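Local coordinates for protein probable oxidoreductase (PDB 4B7C) that is probably an NADP-dependent oxidoreductase of the medium-chain dehydrogenase/reductase family, its substrate not established, at residues B[233-238]-B[242-247]. Residues are numbered along the deposited sequence; the frame is centred on the assembly and turned at random.
Sequences TVLTRI and ARIVLC
Ile244 reaches from strand 242-246 to Leu235, in helix 228-235, where Ile244 CD1 meets Leu235 CD2 at 3.3 Å, tighter than carbon atoms usually pack. The two side chains cross at about a right angle, and the touch is methyl against methyl. Ile244 is extended: chi1 of -61° sets CG1 anti to the carbonyl carbon, and chi2 near 180° carries CD1 out from the sheet to the helix. Ile238, three residues beyond Leu235, also points at the strand and joins the same patch. With chi1 at 59°, its CG1 sits between the backbone N and the carbonyl carbon while CG2 stands anti to the carbonyl carbon; Ile238 CG2 lies 4.3 Å from Ile244 CD1. Ile238 CB rests 3.7 Å from Ala242 CB, where the chain has turned back to enter the strand. Val245, on the strand's other face, packs against helix 132-145, and Arg243 forms a salt bridge with Glu151. This is the second half of a beta-alpha-beta crossover in the Rossmann fold: helix 228-235 leads from strand 219-224 into its parallel neighbour 242-246. All four touching residues are buried and aliphatic, so helix and strand are held together here by shape and exclusion of water, without polar links between the two segments.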
loop_
_atom_site.group_PDB
_atom_site.type_symbol
_atom_site.label_atom_id
_atom_site.label_comp_id
_atom_site.label_asym_id
_atom_site.label_seq_id
_atom_site.Cartn_x
_atom_site.Cartn_y
_atom_site.Cartn_z
ATOM N N THR B 233 6.531 9.699 -8.320
ATOM C CA THR B 233 7.487 9.431 -9.396
ATOM C C THR B 233 8.213 8.115 -9.187
ATOM O O THR B 233 8.437 7.353 -10.127
ATOM C CB THR B 233 8.522 10.568 -9.533
ATOM O OG1 THR B 233 7.838 11.803 -9.764
ATOM C CG2 THR B 233 9.475 10.303 -10.692
ATOM N N VAL B 234 8.586 7.832 -7.947
ATOM C CA VAL B 234 9.253 6.574 -7.629
ATOM C C VAL B 234 8.369 5.367 -7.963
ATOM O O VAL B 234 8.849 4.335 -8.434
ATOM C CB VAL B 234 9.685 6.547 -6.147
ATOM C CG1 VAL B 234 10.189 5.168 -5.766
ATOM C CG2 VAL B 234 10.748 7.615 -5.904
ATOM N N LEU B 235 7.074 5.515 -7.716
ATOM C CA LEU B 235 6.084 4.455 -8.018
ATOM C C LEU B 235 6.100 4.010 -9.479
ATOM O O LEU B 235 5.846 2.846 -9.772
ATOM C CB LEU B 235 4.669 4.917 -7.650
ATOM C CG LEU B 235 4.300 4.745 -6.167
ATOM C CD1 LEU B 235 3.113 5.592 -5.764
ATOM C CD2 LEU B 235 4.037 3.273 -5.876
ATOM N N THR B 236 6.437 4.918 -10.394
ATOM C CA THR B 236 6.525 4.561 -11.824
ATOM C C THR B 236 7.699 3.630 -12.136
ATOM O O THR B 236 7.745 3.029 -13.210
ATOM C CB THR B 236 6.632 5.804 -12.729
ATOM O OG1 THR B 236 7.899 6.450 -12.536
ATOM C CG2 THR B 236 5.512 6.776 -12.412
ATOM N N ARG B 237 8.635 3.493 -11.198
ATOM C CA ARG B 237 9.876 2.738 -11.442
ATOM C C ARG B 237 10.094 1.539 -10.535
ATOM O O ARG B 237 11.156 0.905 -10.576
ATOM C CB ARG B 237 11.075 3.685 -11.348
ATOM C CG ARG B 237 11.022 4.761 -12.420
ATOM C CD ARG B 237 10.907 4.186 -13.861
ATOM N NE ARG B 237 11.356 5.280 -14.666
ATOM C CZ ARG B 237 12.618 5.563 -14.948
ATOM N NH1 ARG B 237 13.616 4.762 -14.574
ATOM N NH2 ARG B 237 12.850 6.657 -15.650
ATOM N N ILE B 238 9.093 1.215 -9.720
ATOM C CA ILE B 238 9.224 0.069 -8.818
ATOM C C ILE B 238 9.233 -1.235 -9.595
ATOM O O ILE B 238 8.617 -1.356 -10.662
ATOM C CB ILE B 238 8.138 0.023 -7.709
ATOM C CG1 ILE B 238 6.726 -0.036 -8.284
ATOM C CG2 ILE B 238 8.225 1.242 -6.796
ATOM C CD1 ILE B 238 5.660 -0.309 -7.242
ATOM N N ALA B 242 8.023 -5.210 -5.316
ATOM C CA ALA B 242 8.659 -4.138 -4.579
ATOM C C ALA B 242 7.990 -3.943 -3.229
ATOM O O ALA B 242 6.800 -4.236 -3.060
ATOM C CB ALA B 242 8.579 -2.844 -5.361
ATOM N N ARG B 243 8.757 -3.415 -2.286
ATOM C CA ARG B 243 8.235 -3.013 -0.979
ATOM C C ARG B 243 8.473 -1.539 -0.784
ATOM O O ARG B 243 9.600 -1.054 -0.910
ATOM C CB ARG B 243 8.896 -3.791 0.150
ATOM C CG ARG B 243 8.457 -5.240 0.235
ATOM C CD ARG B 243 9.219 -6.125 -0.746
ATOM N NE ARG B 243 10.597 -6.324 -0.407
ATOM C CZ ARG B 243 11.586 -6.518 -1.274
ATOM N NH1 ARG B 243 11.441 -6.506 -2.608
ATOM N NH2 ARG B 243 12.767 -6.719 -0.754
ATOM N N ILE B 244 7.398 -0.831 -0.487
ATOM C CA ILE B 244 7.451 0.573 -0.141
ATOM C C ILE B 244 7.141 0.719 1.339
ATOM O O ILE B 244 6.063 0.320 1.802
ATOM C CB ILE B 244 6.444 1.411 -0.939
ATOM C CG1 ILE B 244 6.756 1.314 -2.439
ATOM C CG2 ILE B 244 6.464 2.860 -0.478
ATOM C CD1 ILE B 244 5.883 2.204 -3.293
ATOM N N VAL B 245 8.090 1.276 2.090
ATOM C CA VAL B 245 7.867 1.525 3.506
ATOM C C VAL B 245 7.656 3.004 3.747
ATOM O O VAL B 245 8.481 3.840 3.363
ATOM C CB VAL B 245 8.995 0.944 4.396
ATOM C CG1 VAL B 245 10.353 1.434 3.962
ATOM C CG2 VAL B 245 8.735 1.284 5.854
ATOM N N LEU B 246 6.520 3.320 4.366
ATOM C CA LEU B 246 6.160 4.689 4.687
ATOM C C LEU B 246 6.509 4.996 6.147
ATOM O O LEU B 246 5.957 4.384 7.075
ATOM C CB LEU B 246 4.663 4.937 4.481
ATOM C CG LEU B 246 4.091 4.595 3.111
ATOM C CD1 LEU B 246 2.591 4.898 3.127
ATOM C CD2 LEU B 246 4.809 5.358 2.003
ATOM N N CYS B 247 7.419 5.945 6.331
ATOM C CA CYS B 247 7.851 6.384 7.666
ATOM C C CYS B 247 7.439 7.805 7.982
ATOM O O CYS B 247 7.387 8.196 9.142
ATOM C CB CYS B 247 9.360 6.300 7.782
ATOM S SG CYS B 247 9.935 4.614 7.834
#